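Local coordinates for protein cysteine protease-like VirA (Shigella flexneri, PDB 3EB8) that is a secreted virulence effector that promotes bacterial entry into epithelial cells and spread between them, although it is probably not the cysteine protease its name suggests, at residues I321-L326 and R347-A352; F87-V92 and C120-P125; I279-V284 and Y300-S305; F23-S28 and P83-N88; N126-H131 and I242-V247. One frame throughout, in Å; residues are numbered along the deposited sequence.

Overall arrangement
Contacts 1, 2 and 3 lie in one mixed β-sheet, contact 4 joins it to a second sheet, and contact 5 lies at the start of the helix packed on it. Contact 1, with its centre about 6 Å from that of the chain, joins strands 315-327 and 348-356. Contact 3 extends the sheet on one flank through strand 300-312, contact 2 on the other through strand 121-123; their centres are about 19 Å apart. Along the chain, contact 4 closes where contact 2 begins, sharing F87 and N88 with it, and contacts 2, 5, 3 and 1 then close in that order. Early and late parts of the chain thus meet in a single framework.

Contact 1 (I321-L326 and R347-A352); sequences IETSYL and RQVSFA
Strands 321-326 and 348-352 run antiparallel, and two hydrogen-bonded pairs, E322 with S350 and S324 with Q348, give four backbone bonds, each 2.9 Å from N to O. The alternating non-hydrogen-bonded pairs, I321 with F351 and T323 with V349, send their side chains to the opposite face. There I321 has CG1 anti to its carbonyl carbon (chi1 -58°), which lays it over one face of the F351 ring, 4.0 Å from CG1 to the centroid, as a CH-pi contact offset toward the rim. The two side chains point the same way, and I321 CD1 continues across the ring's CE2 and CZ. Next along, T323 has CG2 anti to the backbone N, so this methyl meets R347 CB at 3.6 Å while OG1 sits beside V349 CG2. On the other face, E322 is extended and reaches S303 with OE2. S324 and S350 both hold OG in the crowded position between N and carbonyl carbon; the first bonds to Q86, the second to Q86 and T121. Strand 300-312 flanks 321-326 on its far side and strand 121-123 flanks 348-352, while helix 245-265 covers I321 and F351 through Y251.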
# COMPACT_ATOMS: atom_id res chain seq x y z
N ILE A 321 -3.48 -5.78 1.37
CA ILE A 321 -4.62 -4.93 1.06
C ILE A 321 -4.07 -3.54 0.99
O ILE A 321 -3.60 -3.01 1.99
CB ILE A 321 -5.68 -5.00 2.17
CG1 ILE A 321 -6.14 -6.43 2.38
CG2 ILE A 321 -6.85 -4.10 1.84
CD1 ILE A 321 -7.19 -6.55 3.45
N GLU A 322 -4.11 -2.94 -0.19
CA GLU A 322 -3.60 -1.60 -0.37
C GLU A 322 -4.71 -0.59 -0.67
O GLU A 322 -5.60 -0.86 -1.48
CB GLU A 322 -2.58 -1.59 -1.50
CG GLU A 322 -2.20 -0.22 -2.01
CD GLU A 322 -1.14 -0.30 -3.09
OE1 GLU A 322 -0.84 -1.42 -3.53
OE2 GLU A 322 -0.59 0.74 -3.49
N THR A 323 -4.65 0.55 0.00
CA THR A 323 -5.52 1.67 -0.31
C THR A 323 -4.70 2.87 -0.70
O THR A 323 -3.76 3.24 0.00
CB THR A 323 -6.36 2.07 0.88
OG1 THR A 323 -6.88 0.89 1.51
CG2 THR A 323 -7.51 3.00 0.44
N SER A 324 -5.06 3.49 -1.82
CA SER A 324 -4.42 4.70 -2.29
C SER A 324 -5.46 5.82 -2.46
O SER A 324 -6.61 5.57 -2.82
CB SER A 324 -3.77 4.44 -3.64
OG SER A 324 -4.77 4.18 -4.59
N TYR A 325 -5.01 7.05 -2.23
CA TYR A 325 -5.84 8.23 -2.31
C TYR A 325 -5.02 9.52 -2.30
O TYR A 325 -3.82 9.52 -1.97
CB TYR A 325 -6.80 8.26 -1.13
CG TYR A 325 -6.12 8.07 0.19
CD1 TYR A 325 -5.71 9.15 0.95
CD2 TYR A 325 -5.89 6.81 0.68
CE1 TYR A 325 -5.10 8.96 2.17
CE2 TYR A 325 -5.27 6.60 1.89
CZ TYR A 325 -4.87 7.67 2.63
OH TYR A 325 -4.27 7.44 3.85
N LEU A 326 -5.69 10.61 -2.62
CA LEU A 326 -5.13 11.95 -2.60
C LEU A 326 -5.59 12.71 -1.36
O LEU A 326 -6.77 12.68 -1.01
CB LEU A 326 -5.64 12.71 -3.82
CG LEU A 326 -4.67 13.41 -4.75
CD1 LEU A 326 -3.70 12.40 -5.35
CD2 LEU A 326 -5.47 14.10 -5.83
N ARG A 347 -11.05 6.62 -2.52
CA ARG A 347 -10.02 5.64 -2.17
C ARG A 347 -10.08 4.49 -3.14
O ARG A 347 -11.16 3.99 -3.44
CB ARG A 347 -10.19 5.09 -0.76
CG ARG A 347 -10.28 6.10 0.34
CD ARG A 347 -10.68 5.41 1.60
NE ARG A 347 -11.48 6.29 2.41
CZ ARG A 347 -12.29 5.90 3.37
NH1 ARG A 347 -12.41 4.61 3.68
NH2 ARG A 347 -12.99 6.80 4.05
N GLN A 348 -8.93 4.06 -3.63
CA GLN A 348 -8.88 2.84 -4.42
C GLN A 348 -8.27 1.71 -3.61
O GLN A 348 -7.21 1.85 -2.98
CB GLN A 348 -8.10 3.05 -5.69
CG GLN A 348 -8.20 1.88 -6.64
CD GLN A 348 -7.44 2.16 -7.91
OE1 GLN A 348 -6.21 2.07 -7.94
NE2 GLN A 348 -8.18 2.51 -8.98
N VAL A 349 -8.96 0.58 -3.64
CA VAL A 349 -8.61 -0.57 -2.83
C VAL A 349 -8.23 -1.72 -3.73
O VAL A 349 -8.89 -1.97 -4.75
CB VAL A 349 -9.78 -0.94 -1.88
CG1 VAL A 349 -9.53 -2.26 -1.19
CG2 VAL A 349 -9.98 0.17 -0.87
N SER A 350 -7.14 -2.41 -3.38
CA SER A 350 -6.64 -3.52 -4.18
C SER A 350 -6.14 -4.63 -3.26
O SER A 350 -5.78 -4.37 -2.13
CB SER A 350 -5.52 -3.06 -5.08
OG SER A 350 -4.45 -2.57 -4.30
N PHE A 351 -6.12 -5.87 -3.77
CA PHE A 351 -5.74 -7.04 -3.00
C PHE A 351 -4.67 -7.88 -3.68
O PHE A 351 -4.61 -7.94 -4.90
CB PHE A 351 -6.94 -7.96 -2.80
CG PHE A 351 -7.83 -7.57 -1.68
CD1 PHE A 351 -8.54 -6.38 -1.72
CD2 PHE A 351 -7.99 -8.41 -0.58
CE1 PHE A 351 -9.38 -6.03 -0.69
CE2 PHE A 351 -8.85 -8.07 0.45
CZ PHE A 351 -9.54 -6.87 0.40
N ALA A 352 -3.87 -8.57 -2.89
CA ALA A 352 -3.08 -9.67 -3.40
C ALA A 352 -2.82 -10.68 -2.29
O ALA A 352 -2.77 -10.33 -1.11
CB ALA A 352 -1.74 -9.18 -4.02

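Contact 2 (F87-V92 and C120-P125); sequences FNLGKV and CTSIIP
A short parallel β-bridge between F87 and S122 attaches strand 86-87 to strand 121-123 as an edge strand of the mixed sheet, and the chain then curls round S122. F87 N donates to T121 O at 2.9 Å, nearly straight (164° at the hydrogen). One step on, F87 O accepts from I123 N at 2.7 Å, but the donor stands 31° out of the carbonyl plane. An inverse gamma turn centred on N88 directs residues 89-91 back over S122, whose side chain fills the bend. Its CB lies 3.3 Å from K91 O and also touches L89 CB. OG, anti to the backbone N (chi1 178°), comes within 3.3 Å of L89 CB and takes a weak bond from L89 N. The same hydroxyl gives its proton, again weakly, to K91 O, so it holds the loop loosely, through two long, weak bonds, one accepted and one donated. Beside it, I123 CD1 lies against the backbone of F87 and N88, and the N88 side chain crosses that of I123 at about a right angle, ND2 lying 3.7 Å from I123 CB. V92, at the end of the loop, reaches I124 and helix 245-265. At the other end C120 CB meets the edge of the F87 ring, 3.7 Å from CD1.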
# COMPACT_ATOMS: atom_id res chain seq x y z
N PHE A 87 -3.54 -2.68 -10.31
CA PHE A 87 -4.03 -2.97 -11.65
C PHE A 87 -5.43 -3.56 -11.61
O PHE A 87 -5.82 -4.22 -10.65
CB PHE A 87 -3.10 -3.94 -12.39
CG PHE A 87 -1.74 -3.39 -12.65
CD1 PHE A 87 -0.71 -3.60 -11.75
CD2 PHE A 87 -1.49 -2.66 -13.80
CE1 PHE A 87 0.56 -3.08 -12.00
CE2 PHE A 87 -0.22 -2.14 -14.06
CZ PHE A 87 0.80 -2.35 -13.16
N ASN A 88 -6.19 -3.32 -12.67
CA ASN A 88 -7.46 -3.99 -12.80
C ASN A 88 -7.25 -5.40 -13.34
O ASN A 88 -7.32 -5.62 -14.55
CB ASN A 88 -8.41 -3.19 -13.68
CG ASN A 88 -9.84 -3.40 -13.28
OD1 ASN A 88 -10.60 -4.08 -13.98
ND2 ASN A 88 -10.22 -2.86 -12.12
N LEU A 89 -6.98 -6.35 -12.45
CA LEU A 89 -6.76 -7.73 -12.85
C LEU A 89 -8.05 -8.55 -12.80
O LEU A 89 -8.12 -9.64 -13.36
CB LEU A 89 -5.68 -8.38 -11.98
CG LEU A 89 -4.39 -7.59 -11.87
CD1 LEU A 89 -3.43 -8.27 -10.92
CD2 LEU A 89 -3.75 -7.40 -13.23
N GLY A 90 -9.07 -8.00 -12.15
CA GLY A 90 -10.37 -8.64 -12.05
C GLY A 90 -10.36 -9.97 -11.30
O GLY A 90 -11.26 -10.78 -11.45
N LYS A 91 -9.35 -10.17 -10.47
CA LYS A 91 -9.19 -11.42 -9.76
C LYS A 91 -8.03 -11.25 -8.81
O LYS A 91 -6.98 -10.73 -9.19
CB LYS A 91 -8.89 -12.54 -10.76
CG LYS A 91 -8.51 -13.86 -10.11
CD LYS A 91 -8.12 -14.89 -11.16
CE LYS A 91 -7.48 -16.12 -10.54
NZ LYS A 91 -6.85 -16.99 -11.59
N VAL A 92 -8.21 -11.69 -7.57
CA VAL A 92 -7.14 -11.61 -6.59
C VAL A 92 -6.17 -12.76 -6.82
O VAL A 92 -6.55 -13.93 -6.69
CB VAL A 92 -7.70 -11.70 -5.17
CG1 VAL A 92 -6.57 -11.60 -4.13
CG2 VAL A 92 -8.76 -10.60 -4.97
N CYS A 120 2.40 -6.24 -7.22
CA CYS A 120 1.25 -5.49 -7.71
C CYS A 120 0.01 -6.06 -7.06
O CYS A 120 0.09 -7.12 -6.45
CB CYS A 120 1.14 -5.61 -9.24
SG CYS A 120 0.72 -7.28 -9.87
N THR A 121 -1.11 -5.38 -7.18
CA THR A 121 -2.37 -5.89 -6.61
C THR A 121 -3.51 -5.67 -7.60
O THR A 121 -3.33 -4.97 -8.60
CB THR A 121 -2.69 -5.17 -5.30
OG1 THR A 121 -2.59 -3.75 -5.51
CG2 THR A 121 -1.71 -5.58 -4.19
N SER A 122 -4.66 -6.28 -7.33
CA SER A 122 -5.82 -6.17 -8.23
C SER A 122 -6.93 -5.31 -7.63
O SER A 122 -7.38 -5.53 -6.50
CB SER A 122 -6.37 -7.57 -8.56
OG SER A 122 -7.51 -7.50 -9.40
N ILE A 123 -7.39 -4.33 -8.40
CA ILE A 123 -8.38 -3.38 -7.92
C ILE A 123 -9.74 -4.06 -7.75
O ILE A 123 -10.20 -4.77 -8.64
CB ILE A 123 -8.50 -2.20 -8.90
CG1 ILE A 123 -7.20 -1.40 -8.91
CG2 ILE A 123 -9.69 -1.30 -8.56
CD1 ILE A 123 -7.04 -0.52 -10.13
N ILE A 124 -10.36 -3.84 -6.60
CA ILE A 124 -11.73 -4.24 -6.34
C ILE A 124 -12.64 -3.12 -6.82
O ILE A 124 -12.59 -2.01 -6.29
CB ILE A 124 -11.96 -4.46 -4.82
CG1 ILE A 124 -10.91 -5.41 -4.25
CG2 ILE A 124 -13.35 -4.97 -4.55
CD1 ILE A 124 -10.72 -6.67 -5.07
N PRO A 125 -13.46 -3.38 -7.84
CA PRO A 125 -14.33 -2.32 -8.37
C PRO A 125 -15.30 -1.78 -7.32
O PRO A 125 -16.01 -2.55 -6.66
CB PRO A 125 -15.10 -3.02 -9.50
CG PRO A 125 -14.25 -4.17 -9.89
CD PRO A 125 -13.58 -4.63 -8.62

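Contact 3 (I279-V284 and Y300-S305); sequences IKINAV and YEVSSS
Backbone hydrogen bonds carry most of this contact: K280 pairs with S303 and N282 with E301, each pair exchanging two N-H...O bonds. The shortest is E301 N to N282 O, 2.6 Å, with the donor nearly along the C=O axis. CA-H...O contacts accompany them, among them I281 CA to E301 O at 3.2 Å. Strands 274-283 and 300-312 follow each other in the chain as an antiparallel hairpin whose long connection is largely absent from the model, probably because it is mobile, and strand 315-327 continues it as a β-meander. Apolar contacts lie on the face of I279, I281, A283, Y300, V302 and S304. I281 has CG2 anti to the backbone N, which sets this methyl obliquely against the Y300 ring, 4.0 Å from CD2. A283 CB touches the same ring at CE2, N282 O lies at the ring's edge, and the edge-to-face partner F228 and D225, bonded to OH, settle Y300 in place. V302 CG2 meets I281 CG1 at 4.3 Å. On the opposite face the side chains are polar at their ends, and K280 makes a cation-pi contact with Y159. Beyond the paired residues, V284 CG2 lies 3.7 Å from E301 CG, the two side chains crossing at about a right angle.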
# COMPACT_ATOMS: atom_id res chain seq x y z
N ILE A 279 3.57 2.37 4.12
CA ILE A 279 2.98 3.64 3.73
C ILE A 279 3.92 4.45 2.85
O ILE A 279 5.01 4.82 3.26
CB ILE A 279 2.61 4.44 5.00
CG1 ILE A 279 1.48 3.71 5.73
CG2 ILE A 279 2.20 5.87 4.63
CD1 ILE A 279 1.34 4.10 7.19
N LYS A 280 3.49 4.70 1.62
CA LYS A 280 4.26 5.55 0.72
C LYS A 280 3.49 6.84 0.45
O LYS A 280 2.32 6.79 0.10
CB LYS A 280 4.58 4.82 -0.59
CG LYS A 280 5.55 3.67 -0.41
CD LYS A 280 6.62 3.66 -1.50
CE LYS A 280 7.85 2.86 -1.07
NZ LYS A 280 9.04 3.03 -1.97
N ILE A 281 4.16 7.97 0.66
CA ILE A 281 3.54 9.28 0.48
C ILE A 281 4.39 10.08 -0.47
O ILE A 281 5.62 10.11 -0.33
CB ILE A 281 3.42 10.06 1.84
CG1 ILE A 281 2.58 9.28 2.83
CG2 ILE A 281 2.80 11.43 1.61
CD1 ILE A 281 2.70 9.72 4.26
N ASN A 282 3.73 10.71 -1.44
CA ASN A 282 4.36 11.60 -2.40
C ASN A 282 3.59 12.91 -2.54
O ASN A 282 2.37 12.94 -2.36
CB ASN A 282 4.46 10.91 -3.76
CG ASN A 282 5.41 9.73 -3.73
OD1 ASN A 282 6.62 9.90 -3.68
ND2 ASN A 282 4.86 8.51 -3.76
N ALA A 283 4.29 13.99 -2.83
CA ALA A 283 3.65 15.27 -3.03
C ALA A 283 3.11 15.25 -4.45
O ALA A 283 3.64 14.54 -5.27
CB ALA A 283 4.66 16.38 -2.85
N VAL A 284 2.04 15.99 -4.73
CA VAL A 284 1.51 16.02 -6.09
C VAL A 284 2.28 17.05 -6.91
O VAL A 284 2.70 16.79 -8.06
CB VAL A 284 0.01 16.35 -6.12
CG1 VAL A 284 -0.45 16.72 -7.56
CG2 VAL A 284 -0.80 15.19 -5.57
N TYR A 300 -0.95 15.60 -1.43
CA TYR A 300 -0.25 14.33 -1.21
C TYR A 300 -0.96 13.12 -1.79
O TYR A 300 -2.18 12.99 -1.72
CB TYR A 300 0.07 14.13 0.28
CG TYR A 300 0.95 15.24 0.83
CD1 TYR A 300 0.39 16.31 1.54
CD2 TYR A 300 2.33 15.24 0.60
CE1 TYR A 300 1.19 17.34 2.01
CE2 TYR A 300 3.13 16.26 1.07
CZ TYR A 300 2.55 17.31 1.77
OH TYR A 300 3.35 18.33 2.24
N GLU A 301 -0.18 12.23 -2.39
CA GLU A 301 -0.68 10.92 -2.76
C GLU A 301 -0.24 9.94 -1.69
O GLU A 301 0.95 9.86 -1.35
CB GLU A 301 -0.14 10.51 -4.13
CG GLU A 301 -0.40 11.58 -5.20
CD GLU A 301 0.41 11.40 -6.48
OE1 GLU A 301 -0.06 11.87 -7.54
OE2 GLU A 301 1.52 10.81 -6.43
N VAL A 302 -1.20 9.21 -1.14
CA VAL A 302 -0.88 8.19 -0.15
C VAL A 302 -1.15 6.79 -0.70
O VAL A 302 -2.17 6.55 -1.37
CB VAL A 302 -1.74 8.39 1.11
CG1 VAL A 302 -1.47 7.30 2.13
CG2 VAL A 302 -1.52 9.77 1.67
N SER A 303 -0.23 5.88 -0.43
CA SER A 303 -0.48 4.46 -0.61
C SER A 303 -0.28 3.79 0.74
O SER A 303 0.84 3.76 1.26
CB SER A 303 0.49 3.86 -1.61
OG SER A 303 0.50 2.45 -1.47
N SER A 304 -1.37 3.26 1.31
CA SER A 304 -1.32 2.62 2.62
C SER A 304 -1.66 1.14 2.50
O SER A 304 -2.80 0.77 2.26
CB SER A 304 -2.30 3.30 3.58
OG SER A 304 -2.18 2.81 4.90
N SER A 305 -0.66 0.28 2.67
CA SER A 305 -0.90 -1.15 2.57
C SER A 305 -0.89 -1.80 3.93
O SER A 305 0.04 -1.61 4.71
CB SER A 305 0.14 -1.80 1.68
OG SER A 305 0.03 -1.25 0.38

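Contact 4 (F23-S28 and P83-N88); sequences FSPSLS and PPKQFN
Here the N-terminal antiparallel sheet, through one of its edge strands, 24-25, meets strand 86-87 of the central mixed sheet, just after helix 12-21 has ended. K85 bridges the two. Its CG is anti to the carbonyl carbon and the rest of the chain is extended, K85 CD passing 4.1 Å from P25 CD before NZ donates to F23 O at 2.8 Å. That bond arrives from above, 39° out of the carbonyl plane. NZ also bonds to D21 O and to a water at 2.8 Å, and this water holds a weak bond to S24 OG. Alongside, P25 wedges between Q86 and F87: its CG rests 3.3 Å from Q86 O and over one face of the F87 ring, while P25 N lies 3.6 Å from F87 CE2. The two side chains cross at about a right angle. Gripped by two backbone carbonyls and a water, the ammonium group probably favours its charged state and would offset the negative end of helix 12-21.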
# COMPACT_ATOMS: atom_id res chain seq x y z
N PHE A 23 5.63 0.01 -16.50
CA PHE A 23 4.24 -0.37 -16.70
C PHE A 23 3.33 0.35 -15.72
O PHE A 23 3.60 0.39 -14.51
CB PHE A 23 4.06 -1.90 -16.60
CG PHE A 23 4.44 -2.63 -17.85
CD1 PHE A 23 5.74 -3.06 -18.06
CD2 PHE A 23 3.49 -2.86 -18.85
CE1 PHE A 23 6.10 -3.72 -19.23
CE2 PHE A 23 3.84 -3.52 -20.02
CZ PHE A 23 5.14 -3.96 -20.22
N SER A 24 2.27 0.95 -16.25
CA SER A 24 1.32 1.68 -15.43
C SER A 24 -0.09 1.21 -15.74
O SER A 24 -0.37 0.79 -16.86
CB SER A 24 1.43 3.18 -15.71
OG SER A 24 2.79 3.58 -15.74
N PRO A 25 -0.99 1.29 -14.75
CA PRO A 25 -2.39 0.92 -14.96
C PRO A 25 -2.98 1.75 -16.08
O PRO A 25 -2.65 2.93 -16.22
CB PRO A 25 -3.06 1.31 -13.64
CG PRO A 25 -1.97 1.38 -12.65
CD PRO A 25 -0.74 1.79 -13.39
N SER A 26 -3.83 1.14 -16.90
CA SER A 26 -4.47 1.89 -17.96
C SER A 26 -5.86 2.36 -17.53
O SER A 26 -6.79 1.58 -17.43
CB SER A 26 -4.54 1.03 -19.22
OG SER A 26 -3.23 0.76 -19.67
N LEU A 27 -5.97 3.65 -17.22
CA LEU A 27 -7.25 4.23 -16.81
C LEU A 27 -7.79 4.98 -18.02
O LEU A 27 -8.99 5.13 -18.19
CB LEU A 27 -7.04 5.20 -15.66
CG LEU A 27 -6.05 4.77 -14.58
CD1 LEU A 27 -5.75 5.95 -13.64
CD2 LEU A 27 -6.56 3.56 -13.80
N SER A 28 -6.85 5.44 -18.83
CA SER A 28 -7.10 6.07 -20.11
C SER A 28 -8.43 5.60 -20.69
O SER A 28 -8.81 4.43 -20.54
CB SER A 28 -5.95 5.71 -21.06
OG SER A 28 -4.85 5.12 -20.36
N PRO A 83 5.32 -3.93 -11.33
CA PRO A 83 5.64 -3.12 -10.14
C PRO A 83 4.48 -3.14 -9.12
O PRO A 83 3.36 -3.48 -9.47
CB PRO A 83 5.82 -1.70 -10.70
CG PRO A 83 5.67 -1.82 -12.19
CD PRO A 83 4.96 -3.10 -12.49
N PRO A 84 4.77 -2.74 -7.87
CA PRO A 84 3.76 -2.65 -6.82
C PRO A 84 2.75 -1.53 -7.13
O PRO A 84 2.79 -0.48 -6.50
CB PRO A 84 4.58 -2.26 -5.59
CG PRO A 84 5.75 -1.48 -6.18
CD PRO A 84 6.10 -2.33 -7.38
N LYS A 85 1.87 -1.77 -8.09
CA LYS A 85 0.83 -0.80 -8.44
C LYS A 85 -0.51 -1.50 -8.44
O LYS A 85 -0.58 -2.73 -8.43
CB LYS A 85 1.10 -0.18 -9.82
CG LYS A 85 2.43 0.52 -9.90
CD LYS A 85 2.66 1.15 -11.24
CE LYS A 85 3.99 1.88 -11.25
NZ LYS A 85 4.41 2.28 -12.63
N GLN A 86 -1.57 -0.73 -8.43
CA GLN A 86 -2.92 -1.28 -8.44
C GLN A 86 -3.41 -1.44 -9.87
O GLN A 86 -3.66 -0.46 -10.57
CB GLN A 86 -3.86 -0.40 -7.61
CG GLN A 86 -3.38 -0.16 -6.18
CD GLN A 86 -4.33 0.75 -5.40
OE1 GLN A 86 -4.53 1.91 -5.78
NE2 GLN A 86 -4.93 0.23 -4.34
N PHE A 87 -3.54 -2.68 -10.31
CA PHE A 87 -4.03 -2.97 -11.65
C PHE A 87 -5.43 -3.56 -11.61
O PHE A 87 -5.82 -4.22 -10.65
CB PHE A 87 -3.10 -3.94 -12.39
CG PHE A 87 -1.74 -3.39 -12.65
CD1 PHE A 87 -0.71 -3.60 -11.75
CD2 PHE A 87 -1.49 -2.66 -13.80
CE1 PHE A 87 0.56 -3.08 -12.00
CE2 PHE A 87 -0.22 -2.14 -14.06
CZ PHE A 87 0.80 -2.35 -13.16
N ASN A 88 -6.19 -3.32 -12.67
CA ASN A 88 -7.46 -3.99 -12.80
C ASN A 88 -7.25 -5.40 -13.34
O ASN A 88 -7.32 -5.62 -14.55
CB ASN A 88 -8.41 -3.19 -13.68
CG ASN A 88 -9.84 -3.40 -13.28
OD1 ASN A 88 -10.60 -4.08 -13.98
ND2 ASN A 88 -10.22 -2.86 -12.12
O HOH W 1 2.50 4.35 -12.60

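Contact 5 (N126-H131 and I242-V247); sequences NDDYFH and ITSSSV
Neither segment is a strand where they meet; the chains come within 4.4 Å at the CA atoms of Y129 and S244. One backbone bond links them, F130 N to T243 O at 2.9 Å, with the donor 37° above the carbonyl plane. S244 is the N-cap of helix 245-265, part of the region assigned to tubulin binding. Its OG, in the crowded position between backbone N and carbonyl carbon (chi1 72°), accepts from V247 N at 3.1 Å, the capping bond. The same hydroxyl gives its proton to N126 OD1 at 2.6 Å, so the cap is positioned by the other segment. Two residues on, in the first turn, S246 OG donates to D128 OD2 at 3.0 Å, using the syn lone pair of the carboxylate. This negative charge beside the first turn would suit the positive end of the helix. The F130 ring lays one face against S244: CA stands 3.7 Å from the centroid and offset toward the rim, a CH-pi contact. I242 O sits in plane at the edge of that ring, and I242 CG2 touches F130 CE2 at 3.8 Å.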
# COMPACT_ATOMS: atom_id res chain seq x y z
N ASN A 126 -15.31 -0.46 -7.16
CA ASN A 126 -16.13 0.22 -6.17
C ASN A 126 -17.19 1.11 -6.80
O ASN A 126 -17.10 2.34 -6.73
CB ASN A 126 -15.25 1.09 -5.26
CG ASN A 126 -14.49 0.28 -4.21
OD1 ASN A 126 -14.92 -0.82 -3.85
ND2 ASN A 126 -13.37 0.82 -3.72
N ASP A 127 -18.19 0.49 -7.41
CA ASP A 127 -19.31 1.23 -8.00
C ASP A 127 -20.33 1.52 -6.91
O ASP A 127 -20.96 2.57 -6.89
CB ASP A 127 -19.97 0.40 -9.10
CG ASP A 127 -19.05 -0.66 -9.66
OD1 ASP A 127 -17.86 -0.35 -9.87
OD2 ASP A 127 -19.51 -1.80 -9.87
N ASP A 128 -20.48 0.56 -6.01
CA ASP A 128 -21.38 0.70 -4.88
C ASP A 128 -20.60 1.11 -3.65
O ASP A 128 -20.59 0.39 -2.64
CB ASP A 128 -22.11 -0.62 -4.63
CG ASP A 128 -21.19 -1.83 -4.76
OD1 ASP A 128 -21.41 -2.64 -5.69
OD2 ASP A 128 -20.24 -1.96 -3.95
N TYR A 129 -19.93 2.26 -3.73
CA TYR A 129 -19.12 2.75 -2.62
C TYR A 129 -20.00 3.33 -1.53
O TYR A 129 -21.07 3.85 -1.79
CB TYR A 129 -18.12 3.81 -3.11
CG TYR A 129 -18.79 4.96 -3.78
CD1 TYR A 129 -19.29 6.03 -3.04
CD2 TYR A 129 -18.95 4.98 -5.16
CE1 TYR A 129 -19.93 7.10 -3.67
CE2 TYR A 129 -19.58 6.05 -5.80
CZ TYR A 129 -20.07 7.10 -5.04
OH TYR A 129 -20.70 8.14 -5.66
N PHE A 130 -19.54 3.21 -0.29
CA PHE A 130 -20.25 3.75 0.86
C PHE A 130 -20.17 5.26 0.89
O PHE A 130 -19.19 5.84 0.40
CB PHE A 130 -19.66 3.20 2.15
CG PHE A 130 -19.78 1.72 2.30
CD1 PHE A 130 -20.95 1.06 1.95
CD2 PHE A 130 -18.73 0.97 2.81
CE1 PHE A 130 -21.07 -0.32 2.08
CE2 PHE A 130 -18.83 -0.41 2.96
CZ PHE A 130 -20.00 -1.06 2.60
N HIS A 131 -21.18 5.90 1.47
CA HIS A 131 -21.13 7.34 1.69
C HIS A 131 -20.29 7.66 2.91
O HIS A 131 -20.09 6.81 3.78
CB HIS A 131 -22.54 7.89 1.90
CG HIS A 131 -23.43 7.74 0.71
ND1 HIS A 131 -24.63 7.06 0.76
CD2 HIS A 131 -23.29 8.16 -0.57
CE1 HIS A 131 -25.19 7.08 -0.44
NE2 HIS A 131 -24.40 7.74 -1.26
N ILE A 242 -12.43 -0.33 3.99
CA ILE A 242 -13.80 -0.80 3.79
C ILE A 242 -14.57 0.26 3.02
O ILE A 242 -15.15 1.15 3.61
CB ILE A 242 -14.50 -1.11 5.12
CG1 ILE A 242 -13.62 -1.99 5.99
CG2 ILE A 242 -15.82 -1.82 4.86
CD1 ILE A 242 -13.34 -3.33 5.38
N THR A 243 -14.58 0.17 1.69
CA THR A 243 -15.16 1.23 0.88
C THR A 243 -16.43 0.81 0.16
O THR A 243 -17.09 1.64 -0.47
CB THR A 243 -14.16 1.79 -0.17
OG1 THR A 243 -13.74 0.74 -1.04
CG2 THR A 243 -12.96 2.42 0.51
N SER A 244 -16.78 -0.47 0.24
CA SER A 244 -17.95 -0.95 -0.48
C SER A 244 -18.32 -2.37 -0.11
O SER A 244 -17.52 -3.11 0.46
CB SER A 244 -17.69 -0.88 -1.98
OG SER A 244 -16.77 -1.88 -2.37
N SER A 245 -19.54 -2.74 -0.47
CA SER A 245 -20.02 -4.11 -0.33
C SER A 245 -19.10 -5.06 -1.09
O SER A 245 -18.87 -6.19 -0.65
CB SER A 245 -21.44 -4.21 -0.89
OG SER A 245 -22.18 -3.07 -0.52
N SER A 246 -18.57 -4.59 -2.22
CA SER A 246 -17.70 -5.40 -3.08
C SER A 246 -16.40 -5.75 -2.38
O SER A 246 -15.93 -6.88 -2.47
CB SER A 246 -17.41 -4.69 -4.39
OG SER A 246 -18.61 -4.23 -4.98
N VAL A 247 -15.82 -4.78 -1.68
CA VAL A 247 -14.62 -5.03 -0.89
C VAL A 247 -14.96 -5.97 0.27
O VAL A 247 -14.22 -6.92 0.55
CB VAL A 247 -14.03 -3.72 -0.33
CG1 VAL A 247 -13.02 -4.00 0.77
CG2 VAL A 247 -13.39 -2.90 -1.44